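Local coordinates for protein-S-isoprenylcysteine O-methyltransferase (Tribolium castaneum, PDB 5V7P) that methylates the C-terminal carboxylate of isoprenylated cysteine residues on proteins, using S-adenosyl-L-methionine as methyl donor, as an integral enzyme of the endoplasmic reticulum membrane, at residues Val171-Ala176 against Val213-Trp218; Phe207-Tyr212 against Val269-Pro274; Ala238-Phe243 against Pro274-Tyr279. All blocks are in the same frame, centred on the assembly; numbering follows the deposited sequence. Where two conformers were deposited one is given.

Helix 210-225 runs through the first two contacts. Contact 1 packs it against helix 156-180, and contact 2 holds the turn leading into it, with the S-adenosyl-L-homocysteine carboxylate bound at its start, against the C-terminal loop. Their centres lie about 10 Å apart. Contact 3 carries that loop on to helix 231-258; its centre is about 10 Å from that of contact 2 and about 15 Å from that of contact 1. Contacts 2 and 3 share Pro274 and are tied by probable hydrogen bonds, Thr271 OG1 to Ile276 O at 2.7 Å and Arg208 NH2 to Glu277 O at 2.9 Å. One lipid, MPG of chain B, touches both contacts 1 and 3.

Contact 1 (Val171-Ala176 against Val213-Trp218); sequences VLRKTA and VGWFYW. With MPG ([(Z)-octadec-9-enyl] (2R)-2,3-bis(oxidanyl)propanoate), chain B; MPG ([(Z)-octadec-9-enyl] (2R)-2,3-bis(oxidanyl)propanoate), chain R; D10 (decane), chain G.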
# COMPACT_ATOMS: atom_id res chain seq x y z
N VAL A 171 9.92 11.19 -5.16
CA VAL A 171 10.08 12.51 -4.55
C VAL A 171 8.72 13.15 -4.32
O VAL A 171 8.44 13.68 -3.24
CB VAL A 171 10.99 13.39 -5.43
CG1 VAL A 171 11.08 14.81 -4.86
CG2 VAL A 171 12.38 12.78 -5.53
N LEU A 172 7.85 13.11 -5.33
CA LEU A 172 6.50 13.65 -5.17
C LEU A 172 5.81 13.00 -3.98
O LEU A 172 5.21 13.69 -3.14
CB LEU A 172 5.69 13.41 -6.44
CG LEU A 172 4.55 14.39 -6.78
CD1 LEU A 172 3.51 13.71 -7.65
CD2 LEU A 172 3.90 15.00 -5.55
N ARG A 173 5.89 11.67 -3.88
CA ARG A 173 5.19 10.94 -2.83
C ARG A 173 5.67 11.36 -1.45
O ARG A 173 4.87 11.76 -0.59
CB ARG A 173 5.38 9.44 -3.04
CG ARG A 173 4.75 8.56 -1.97
CD ARG A 173 3.57 7.79 -2.51
NE ARG A 173 2.61 7.48 -1.45
CZ ARG A 173 2.61 6.36 -0.73
NH1 ARG A 173 1.70 6.18 0.21
NH2 ARG A 173 3.52 5.42 -0.96
N LYS A 174 6.98 11.26 -1.21
CA LYS A 174 7.50 11.52 0.13
C LYS A 174 7.32 12.98 0.53
O LYS A 174 7.05 13.27 1.70
CB LYS A 174 8.97 11.11 0.20
CG LYS A 174 9.20 9.70 0.70
CD LYS A 174 8.46 8.66 -0.14
CE LYS A 174 8.64 7.26 0.43
NZ LYS A 174 7.93 6.23 -0.39
N THR A 175 7.45 13.90 -0.43
CA THR A 175 7.17 15.30 -0.12
C THR A 175 5.74 15.48 0.35
O THR A 175 5.48 16.20 1.32
CB THR A 175 7.45 16.17 -1.35
OG1 THR A 175 6.70 15.68 -2.47
CG2 THR A 175 8.93 16.18 -1.68
N ALA A 176 4.79 14.82 -0.32
CA ALA A 176 3.40 14.91 0.10
C ALA A 176 3.22 14.43 1.54
O ALA A 176 2.52 15.06 2.33
CB ALA A 176 2.51 14.10 -0.85
N VAL A 213 -0.59 10.37 -6.86
CA VAL A 213 0.02 10.69 -8.15
C VAL A 213 1.42 10.10 -8.22
O VAL A 213 1.79 9.44 -9.21
CB VAL A 213 0.05 12.21 -8.37
CG1 VAL A 213 0.81 12.57 -9.65
CG2 VAL A 213 -1.36 12.77 -8.44
N GLY A 214 2.23 10.33 -7.19
CA GLY A 214 3.56 9.75 -7.16
C GLY A 214 3.53 8.23 -7.19
O GLY A 214 4.28 7.60 -7.93
N TRP A 215 2.65 7.63 -6.39
CA TRP A 215 2.52 6.18 -6.38
C TRP A 215 2.07 5.67 -7.74
O TRP A 215 2.59 4.66 -8.24
CB TRP A 215 1.53 5.76 -5.29
CG TRP A 215 1.68 4.35 -4.84
CD1 TRP A 215 2.20 3.30 -5.55
CD2 TRP A 215 1.30 3.81 -3.56
NE1 TRP A 215 2.17 2.16 -4.80
CE2 TRP A 215 1.62 2.44 -3.57
CE3 TRP A 215 0.72 4.36 -2.41
CZ2 TRP A 215 1.38 1.61 -2.48
CZ3 TRP A 215 0.49 3.53 -1.33
CH2 TRP A 215 0.81 2.17 -1.37
N PHE A 216 1.11 6.36 -8.36
CA PHE A 216 0.58 5.93 -9.65
C PHE A 216 1.68 5.84 -10.70
O PHE A 216 1.86 4.80 -11.35
CB PHE A 216 -0.52 6.90 -10.10
CG PHE A 216 -1.09 6.60 -11.46
CD1 PHE A 216 -1.85 5.47 -11.68
CD2 PHE A 216 -0.88 7.47 -12.52
CE1 PHE A 216 -2.38 5.20 -12.93
CE2 PHE A 216 -1.40 7.21 -13.77
CZ PHE A 216 -2.16 6.07 -13.97
N TYR A 217 2.44 6.92 -10.88
CA TYR A 217 3.47 6.93 -11.91
C TYR A 217 4.67 6.08 -11.51
O TYR A 217 5.28 5.44 -12.37
CB TYR A 217 3.91 8.36 -12.21
CG TYR A 217 2.89 9.11 -13.03
CD1 TYR A 217 2.65 8.76 -14.35
CD2 TYR A 217 2.15 10.15 -12.48
CE1 TYR A 217 1.71 9.42 -15.11
CE2 TYR A 217 1.21 10.82 -13.24
CZ TYR A 217 1.00 10.45 -14.55
OH TYR A 217 0.06 11.12 -15.31
N TRP A 218 5.01 6.04 -10.22
CA TRP A 218 6.08 5.16 -9.76
C TRP A 218 5.79 3.72 -10.15
O TRP A 218 6.67 3.03 -10.68
CB TRP A 218 6.25 5.29 -8.25
CG TRP A 218 7.26 4.34 -7.68
CD1 TRP A 218 8.60 4.57 -7.54
CD2 TRP A 218 7.02 3.02 -7.18
NE1 TRP A 218 9.21 3.47 -6.98
CE2 TRP A 218 8.26 2.50 -6.75
CE3 TRP A 218 5.88 2.22 -7.05
CZ2 TRP A 218 8.39 1.23 -6.20
CZ3 TRP A 218 6.01 0.96 -6.51
CH2 TRP A 218 7.26 0.47 -6.09
C2 MPG B . 1.09 -4.34 -9.20
C3 MPG B . 0.87 -2.95 -9.79
C4 MPG B . 0.07 -2.07 -8.83
C5 MPG B . 0.12 -0.64 -9.33
C6 MPG B . -0.80 0.21 -8.47
C7 MPG B . -0.33 0.31 -7.02
C8 MPG B . -1.58 0.31 -6.15
C9 MPG B . -1.22 0.81 -4.76
C10 MPG B . -1.25 0.06 -3.69
C11 MPG B . -1.66 -1.41 -3.70
C12 MPG B . -0.93 -2.15 -2.59
C13 MPG B . -1.45 -1.71 -1.22
C14 MPG B . -0.39 -2.04 -0.18
C15 MPG B . -0.96 -1.85 1.22
C16 MPG B . -0.71 -3.10 2.06
O1 MPG B . 3.29 -4.34 -8.31
C1 MPG B . 1.95 -4.30 -7.94
CXD MPG B . 5.54 -3.28 -8.04
O2 MPG B . 6.13 -2.28 -8.83
C21 MPG B . 6.01 -4.65 -8.54
O3 MPG B . 6.69 -4.52 -9.76
O4 MPG B . 3.49 -2.11 -8.07
CX3 MPG B . 4.02 -3.17 -8.14
C2 MPG R . 6.99 22.71 -2.04
C3 MPG R . 7.93 21.56 -2.42
C4 MPG R . 8.17 21.62 -3.93
C5 MPG R . 9.12 20.50 -4.33
C6 MPG R . 8.35 19.21 -4.57
C7 MPG R . 9.20 18.25 -5.40
C8 MPG R . 8.31 17.13 -5.94
C9 MPG R . 9.04 16.44 -7.11
C10 MPG R . 8.48 16.14 -8.27
C11 MPG R . 7.03 16.43 -8.64
C12 MPG R . 6.99 17.22 -9.95
C13 MPG R . 7.40 16.30 -11.10
O1 MPG R . 6.70 24.25 -0.26
C1 MPG R . 7.02 22.92 -0.53
CXD MPG R . 6.24 25.98 1.53
O2 MPG R . 5.00 26.51 1.16
C21 MPG R . 7.36 26.80 0.88
O3 MPG R . 7.07 28.16 1.01
O4 MPG R . 6.11 23.64 1.83
CX3 MPG R . 6.34 24.53 1.07
C1 D10 G . -9.67 16.18 -11.54
C2 D10 G . -8.84 15.95 -12.80
C3 D10 G . -7.36 15.94 -12.43
C4 D10 G . -6.55 15.34 -13.58
C5 D10 G . -5.15 15.95 -13.56
C6 D10 G . -4.24 15.17 -14.50
C7 D10 G . -3.12 16.09 -14.99
C8 D10 G . -1.85 15.28 -15.22
C9 D10 G . -1.00 15.28 -13.96
C10 D10 G . -0.21 13.98 -13.86
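Leu172 and Arg173 on helix 156-180 meet Val213, Gly214 and Trp215 on helix 210-225 in a close antiparallel helix pair within the membrane part of the enzyme. Over these short segments the axes come within 8.0 Å, with 157° between their directions. Backbone packing centres on Gly214, whose CA stands 4.5 Å from Arg173 N; with no side chain between, the backbones can come this near. The apolar part is small. Leu172 CD1 touches Val213 CG1 at 3.5 Å and also rests on Gly214 N at 3.6 Å, while CG of the same leucine lies against a bound MPG tail (chain R).

The contact between flat groups is larger. Arg173 starts with CG anti to its backbone N (chi1 177°) and bends at chi2, and its guanidinium lies over one face of the Trp215 indole, the planes 28° apart. Trp215 CE3 sits beneath the centre of the guanidinium, 3.2 Å from Arg173 CZ, so the overlap is with the indole's outer rim. The charge is met by a salt bridge from Arg173 NH2 to Glu106, a partner that Lys174 shares. The opposite indole face carries a second MPG tail (chain B), which may lie near where the prenyl substrate binds: the side chain of Trp215 is about 6 Å from that of Arg246, predicted to bind substrate. Here Trp215 CZ2 approaches lipid atom C10 to 3.3 Å.

Contact 2 (Phe207-Tyr212 against Val269-Pro274); sequences FRHPSY and VGTGIP. With SAH (S-adenosyl-L-homocysteine), chain C; D10 (decane), chain G.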
# COMPACT_ATOMS: atom_id res chain seq x y z
N PHE A 207 -1.81 19.17 -6.81
CA PHE A 207 -2.76 18.07 -6.92
C PHE A 207 -3.46 17.88 -5.59
O PHE A 207 -2.91 18.17 -4.53
CB PHE A 207 -2.06 16.76 -7.32
CG PHE A 207 -0.97 16.93 -8.34
CD1 PHE A 207 -1.26 17.12 -9.67
CD2 PHE A 207 0.36 16.88 -7.95
CE1 PHE A 207 -0.26 17.27 -10.61
CE2 PHE A 207 1.37 17.03 -8.88
CZ PHE A 207 1.06 17.23 -10.21
N ARG A 208 -4.69 17.37 -5.65
CA ARG A 208 -5.42 17.04 -4.44
C ARG A 208 -4.92 15.76 -3.79
O ARG A 208 -5.11 15.57 -2.58
CB ARG A 208 -6.92 16.91 -4.73
CG ARG A 208 -7.53 18.16 -5.34
CD ARG A 208 -8.99 18.32 -4.95
NE ARG A 208 -9.82 17.21 -5.43
CZ ARG A 208 -10.44 17.18 -6.61
NH1 ARG A 208 -10.32 18.19 -7.46
NH2 ARG A 208 -11.17 16.13 -6.95
N HIS A 209 -4.27 14.88 -4.55
CA HIS A 209 -3.78 13.60 -4.05
C HIS A 209 -2.37 13.36 -4.55
O HIS A 209 -2.10 12.39 -5.27
CB HIS A 209 -4.72 12.47 -4.47
CG HIS A 209 -6.16 12.75 -4.17
ND1 HIS A 209 -6.70 12.65 -2.90
CD2 HIS A 209 -7.18 13.15 -4.97
CE1 HIS A 209 -7.98 12.96 -2.94
NE2 HIS A 209 -8.30 13.27 -4.18
N PRO A 210 -1.42 14.21 -4.16
CA PRO A 210 -0.05 14.09 -4.70
C PRO A 210 0.63 12.78 -4.33
O PRO A 210 1.49 12.31 -5.09
CB PRO A 210 0.67 15.30 -4.10
CG PRO A 210 -0.10 15.64 -2.87
CD PRO A 210 -1.53 15.31 -3.18
N SER A 211 0.30 12.18 -3.19
CA SER A 211 0.93 10.91 -2.83
C SER A 211 0.44 9.79 -3.74
O SER A 211 1.20 8.89 -4.09
CB SER A 211 0.66 10.58 -1.36
OG SER A 211 -0.53 9.83 -1.19
N TYR A 212 -0.84 9.83 -4.15
CA TYR A 212 -1.33 8.84 -5.10
C TYR A 212 -0.80 9.11 -6.50
O TYR A 212 -0.57 8.16 -7.26
CB TYR A 212 -2.86 8.83 -5.11
CG TYR A 212 -3.49 8.50 -3.77
CD1 TYR A 212 -2.76 7.88 -2.76
CD2 TYR A 212 -4.82 8.82 -3.51
CE1 TYR A 212 -3.34 7.58 -1.54
CE2 TYR A 212 -5.40 8.52 -2.30
CZ TYR A 212 -4.66 7.90 -1.31
OH TYR A 212 -5.23 7.61 -0.10
N VAL A 269 -8.19 22.84 -7.62
CA VAL A 269 -7.11 21.89 -7.84
C VAL A 269 -7.71 20.56 -8.29
O VAL A 269 -8.72 20.11 -7.74
CB VAL A 269 -6.26 21.70 -6.57
CG1 VAL A 269 -5.07 20.79 -6.85
CG2 VAL A 269 -5.79 23.05 -6.04
N GLY A 270 -7.07 19.94 -9.28
CA GLY A 270 -7.48 18.62 -9.72
C GLY A 270 -6.83 17.51 -8.91
O GLY A 270 -5.93 17.75 -8.10
N THR A 271 -7.30 16.28 -9.15
CA THR A 271 -6.79 15.14 -8.40
C THR A 271 -5.32 14.89 -8.71
O THR A 271 -4.54 14.55 -7.81
CB THR A 271 -7.61 13.89 -8.70
OG1 THR A 271 -7.52 13.58 -10.10
CG2 THR A 271 -9.08 14.10 -8.32
N GLY A 272 -4.92 15.03 -9.97
CA GLY A 272 -3.56 14.79 -10.39
C GLY A 272 -3.38 13.54 -11.23
O GLY A 272 -2.33 13.38 -11.86
N ILE A 273 -4.36 12.65 -11.25
CA ILE A 273 -4.33 11.45 -12.09
C ILE A 273 -5.32 11.65 -13.23
O ILE A 273 -6.48 12.01 -12.97
CB ILE A 273 -4.68 10.18 -11.29
CG1 ILE A 273 -3.61 9.94 -10.22
CG2 ILE A 273 -4.78 8.97 -12.23
CD1 ILE A 273 -3.88 8.75 -9.31
N PRO A 274 -4.93 11.45 -14.48
CA PRO A 274 -5.85 11.71 -15.59
C PRO A 274 -7.12 10.87 -15.50
O PRO A 274 -7.08 9.69 -15.15
CB PRO A 274 -5.03 11.35 -16.84
CG PRO A 274 -3.61 11.45 -16.40
CD PRO A 274 -3.60 11.03 -14.97
N SAH C . -4.94 11.46 -0.82
CA SAH C . -3.82 12.22 -0.26
CB SAH C . -3.47 11.70 1.13
CG SAH C . -3.29 10.19 1.21
SD SAH C . -3.13 9.64 2.93
C SAH C . -2.60 12.14 -1.17
O SAH C . -2.53 11.31 -2.08
OXT SAH C . -1.65 12.91 -1.03
C5' SAH C . -4.91 9.41 3.18
C4' SAH C . -5.49 10.28 4.28
O4' SAH C . -5.19 11.64 4.04
C3' SAH C . -7.01 10.15 4.33
O3' SAH C . -7.43 9.70 5.59
C2' SAH C . -7.55 11.54 4.03
O2' SAH C . -8.59 11.88 4.92
C1' SAH C . -6.34 12.46 4.18
N9 SAH C . -6.30 13.55 3.19
C8 SAH C . -6.47 13.47 1.84
N7 SAH C . -6.34 14.70 1.30
C5 SAH C . -6.09 15.57 2.30
C6 SAH C . -5.87 16.94 2.31
N6 SAH C . -5.90 17.64 1.18
N1 SAH C . -5.63 17.57 3.50
C2 SAH C . -5.60 16.85 4.68
N3 SAH C . -5.81 15.49 4.66
C4 SAH C . -6.05 14.87 3.49
C1 D10 G . -9.67 16.18 -11.54
C2 D10 G . -8.84 15.95 -12.80
C3 D10 G . -7.36 15.94 -12.43
C4 D10 G . -6.55 15.34 -13.58
C5 D10 G . -5.15 15.95 -13.56
C6 D10 G . -4.24 15.17 -14.50
C7 D10 G . -3.12 16.09 -14.99
C8 D10 G . -1.85 15.28 -15.22
C9 D10 G . -1.00 15.28 -13.96
C10 D10 G . -0.21 13.98 -13.86
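Arg208 lies across the loop Val269-Thr271, where the C-terminal segment after helix 260-268 is laid against the cofactor-binding turn that starts helix 210-225, with His209 at the N-cap. Its backbone N donates to Gly270 O at 2.8 Å, and the next residue repeats the grip, His209 N to Thr271 O at 3.3 Å. Along the side chain, CB sits 3.6 Å from Gly270 O. CG is anti to the carbonyl carbon (chi1 -58°) and has both Gly270 O and Val269 O on its loop side; CD stays beside Val269 O. NE turns from the loop to a salt bridge with Glu251. At the tip NH1 donates to Val269 O, modelled at 2.5 Å, an unusually short value that may carry coordinate error, with the acceptor near the guanidinium plane and the donor in the carbonyl plane. Arg208 NH2 lies 3.2 Å from Thr271 CG2.

Next door, Phe207 CD1 packs 3.4 Å from Gly272 CA, whose backbone angles call for glycine. The turn itself holds S-adenosyl-L-homocysteine: Ser211 N and OG and Tyr212 N donate to its carboxylate, where the helix start would probably favour the negative charge. Glu251 also bonds His209 NE2 and probably helps to position the imidazole, whose ND1 accepts from the ligand amine N at 3.0 Å.

Contact 3 (Ala238-Phe243 against Pro274-Tyr279); sequences ASWMFF and PFIEGY. With MPG ([(Z)-octadec-9-enyl] (2R)-2,3-bis(oxidanyl)propanoate), chain V; D10 (decane), chain G; MPG ([(Z)-octadec-9-enyl] (2R)-2,3-bis(oxidanyl)propanoate), chain B.
Trp240 and Ile276 carry this contact, with Phe243 adding a smaller patch. Trp240 CG is anti to the backbone N (chi1 -180°), and the NE1 edge of the indole reaches the loop. There NE1 donates to Pro274 O at 2.8 Å in a bond moderately bent at the hydrogen (154°), with Pro274 O in the ring plane and the donor nearly along the C=O axis. Phe275 O comes to the same edge, 3.5 Å from Trp240 CZ2, and Phe275 CB packs against that atom too. Ile276 and the indole reach past one another from their two backbones. The isoleucine CG1 comes to 3.3 Å from Trp240 NE1, and its CD1 makes a CH-pi contact over the five-membered ring, 4.0 Å from the centroid and 22° off the normal. These contacts fasten the C-terminal loop after helix 260-268 back onto helix 231-258, whose first part is predicted to span the membrane, beside the cofactor site. An alanine in place of Trp240 would probably leave Pro274 O without its donor and open a gap between Ile276 and the lipid that the indole now separates. That lipid, MPG of chain V, lies on the other face of the indole, with C4 3.4 Å above its plane and O1 at 3.3 Å from Trp240 CH2. One turn on, the ring of Phe243 stacks on Tyr212 of the cofactor site, and Phe243 CB meets the end of the same isoleucine, Ile276 CD1, at 4.4 Å.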
# COMPACT_ATOMS: atom_id res chain seq x y z
N ALA A 238 -4.64 -1.26 -13.64
CA ALA A 238 -4.90 -1.71 -12.28
C ALA A 238 -4.64 -0.59 -11.28
O ALA A 238 -5.45 -0.33 -10.39
CB ALA A 238 -4.03 -2.93 -11.95
N SER A 239 -3.50 0.09 -11.43
CA SER A 239 -3.22 1.26 -10.60
C SER A 239 -4.33 2.29 -10.71
O SER A 239 -4.80 2.82 -9.69
CB SER A 239 -1.88 1.88 -11.02
OG SER A 239 -1.53 2.99 -10.21
N TRP A 240 -4.76 2.59 -11.93
CA TRP A 240 -5.72 3.66 -12.16
C TRP A 240 -7.06 3.37 -11.48
O TRP A 240 -7.62 4.23 -10.80
CB TRP A 240 -5.91 3.88 -13.66
CG TRP A 240 -6.87 4.97 -13.99
CD1 TRP A 240 -6.58 6.30 -14.15
CD2 TRP A 240 -8.28 4.84 -14.22
NE1 TRP A 240 -7.72 7.00 -14.46
CE2 TRP A 240 -8.78 6.12 -14.51
CE3 TRP A 240 -9.16 3.75 -14.21
CZ2 TRP A 240 -10.13 6.35 -14.78
CZ3 TRP A 240 -10.50 3.99 -14.48
CH2 TRP A 240 -10.97 5.28 -14.76
N MET A 241 -7.59 2.16 -11.67
CA MET A 241 -8.89 1.84 -11.10
C MET A 241 -8.85 1.79 -9.58
O MET A 241 -9.84 2.14 -8.93
CB MET A 241 -9.41 0.51 -11.67
CG MET A 241 -8.71 -0.75 -11.15
SD MET A 241 -9.68 -2.24 -11.45
CE MET A 241 -11.09 -1.96 -10.39
N PHE A 242 -7.73 1.37 -9.00
CA PHE A 242 -7.63 1.32 -7.55
C PHE A 242 -7.69 2.72 -6.94
O PHE A 242 -8.38 2.94 -5.94
CB PHE A 242 -6.35 0.60 -7.12
CG PHE A 242 -6.14 0.57 -5.64
CD1 PHE A 242 -6.84 -0.34 -4.85
CD2 PHE A 242 -5.25 1.43 -5.02
CE1 PHE A 242 -6.65 -0.38 -3.48
CE2 PHE A 242 -5.06 1.40 -3.65
CZ PHE A 242 -5.76 0.49 -2.88
N PHE A 243 -6.99 3.67 -7.54
CA PHE A 243 -6.98 5.03 -7.01
C PHE A 243 -8.27 5.77 -7.34
O PHE A 243 -8.66 6.68 -6.59
CB PHE A 243 -5.77 5.80 -7.55
CG PHE A 243 -4.47 5.40 -6.90
CD1 PHE A 243 -4.34 5.39 -5.52
CD2 PHE A 243 -3.38 5.03 -7.68
CE1 PHE A 243 -3.15 5.02 -4.93
CE2 PHE A 243 -2.19 4.66 -7.08
CZ PHE A 243 -2.07 4.65 -5.71
N PRO A 274 -4.93 11.45 -14.48
CA PRO A 274 -5.85 11.71 -15.59
C PRO A 274 -7.12 10.87 -15.50
O PRO A 274 -7.08 9.69 -15.15
CB PRO A 274 -5.03 11.35 -16.84
CG PRO A 274 -3.61 11.45 -16.40
CD PRO A 274 -3.60 11.03 -14.97
N PHE A 275 -8.24 11.50 -15.84
CA PHE A 275 -9.55 10.87 -15.96
C PHE A 275 -10.14 10.44 -14.62
O PHE A 275 -11.11 9.68 -14.59
CB PHE A 275 -9.51 9.65 -16.90
CG PHE A 275 -9.07 9.99 -18.29
CD1 PHE A 275 -10.00 10.38 -19.24
CD2 PHE A 275 -7.74 9.91 -18.65
CE1 PHE A 275 -9.60 10.70 -20.53
CE2 PHE A 275 -7.33 10.22 -19.93
CZ PHE A 275 -8.26 10.62 -20.87
N ILE A 276 -9.58 10.90 -13.50
CA ILE A 276 -10.16 10.68 -12.18
C ILE A 276 -10.63 12.02 -11.64
O ILE A 276 -9.82 12.92 -11.39
CB ILE A 276 -9.15 10.02 -11.22
CG1 ILE A 276 -8.77 8.63 -11.74
CG2 ILE A 276 -9.72 9.95 -9.80
CD1 ILE A 276 -7.85 7.83 -10.83
N GLU A 277 -11.94 12.15 -11.45
CA GLU A 277 -12.53 13.41 -11.01
C GLU A 277 -12.66 13.51 -9.50
O GLU A 277 -12.55 14.61 -8.95
CB GLU A 277 -13.91 13.60 -11.65
CG GLU A 277 -13.89 13.73 -13.17
CD GLU A 277 -12.98 14.83 -13.65
OE1 GLU A 277 -12.11 14.56 -14.51
OE2 GLU A 277 -13.12 15.98 -13.17
N GLY A 278 -12.89 12.39 -8.83
CA GLY A 278 -13.14 12.39 -7.40
C GLY A 278 -14.62 12.37 -7.08
O GLY A 278 -15.47 11.99 -7.90
N TYR A 279 -14.93 12.79 -5.86
CA TYR A 279 -16.32 12.86 -5.40
C TYR A 279 -16.91 14.22 -5.79
O TYR A 279 -17.17 15.09 -4.96
CB TYR A 279 -16.40 12.61 -3.90
CG TYR A 279 -17.77 12.18 -3.43
CD1 TYR A 279 -18.18 10.86 -3.56
CD2 TYR A 279 -18.66 13.09 -2.87
CE1 TYR A 279 -19.43 10.45 -3.14
CE2 TYR A 279 -19.91 12.69 -2.45
CZ TYR A 279 -20.29 11.37 -2.58
OH TYR A 279 -21.54 10.97 -2.16
C2 MPG V . -9.62 4.42 -17.86
C3 MPG V . -8.39 4.95 -18.60
C4 MPG V . -7.26 5.21 -17.61
C5 MPG V . -5.99 5.53 -18.40
C6 MPG V . -4.94 6.13 -17.46
C7 MPG V . -3.76 6.63 -18.29
C8 MPG V . -2.74 7.29 -17.37
C9 MPG V . -1.77 8.13 -18.22
C10 MPG V . -0.49 7.87 -18.36
C11 MPG V . 0.22 6.69 -17.69
C12 MPG V . 1.38 6.23 -18.57
O1 MPG V . -11.97 4.82 -17.86
C1 MPG V . -10.88 4.58 -18.71
CXD MPG V . -14.39 5.54 -17.80
O2 MPG V . -15.57 4.83 -18.07
C21 MPG V . -14.54 6.97 -18.31
O3 MPG V . -13.27 7.55 -18.46
O4 MPG V . -13.34 4.42 -19.58
CX3 MPG V . -13.21 4.88 -18.50
C1 D10 G . -9.67 16.18 -11.54
C2 D10 G . -8.84 15.95 -12.80
C3 D10 G . -7.36 15.94 -12.43
C4 D10 G . -6.55 15.34 -13.58
C5 D10 G . -5.15 15.95 -13.56
C6 D10 G . -4.24 15.17 -14.50
C7 D10 G . -3.12 16.09 -14.99
C8 D10 G . -1.85 15.28 -15.22
C9 D10 G . -1.00 15.28 -13.96
C10 D10 G . -0.21 13.98 -13.86
C2 MPG B . 1.09 -4.34 -9.20
C3 MPG B . 0.87 -2.95 -9.79
C4 MPG B . 0.07 -2.07 -8.83
C5 MPG B . 0.12 -0.64 -9.33
C6 MPG B . -0.80 0.21 -8.47
C7 MPG B . -0.33 0.31 -7.02
C8 MPG B . -1.58 0.31 -6.15
C9 MPG B . -1.22 0.81 -4.76
C10 MPG B . -1.25 0.06 -3.69
C11 MPG B . -1.66 -1.41 -3.70
C12 MPG B . -0.93 -2.15 -2.59
C13 MPG B . -1.45 -1.71 -1.22
C14 MPG B . -0.39 -2.04 -0.18
C15 MPG B . -0.96 -1.85 1.22
C16 MPG B . -0.71 -3.10 2.06
O1 MPG B . 3.29 -4.34 -8.31
C1 MPG B . 1.95 -4.30 -7.94
CXD MPG B . 5.54 -3.28 -8.04
O2 MPG B . 6.13 -2.28 -8.83
C21 MPG B . 6.01 -4.65 -8.54
O3 MPG B . 6.69 -4.52 -9.76
O4 MPG B . 3.49 -2.11 -8.07
CX3 MPG B . 4.02 -3.17 -8.14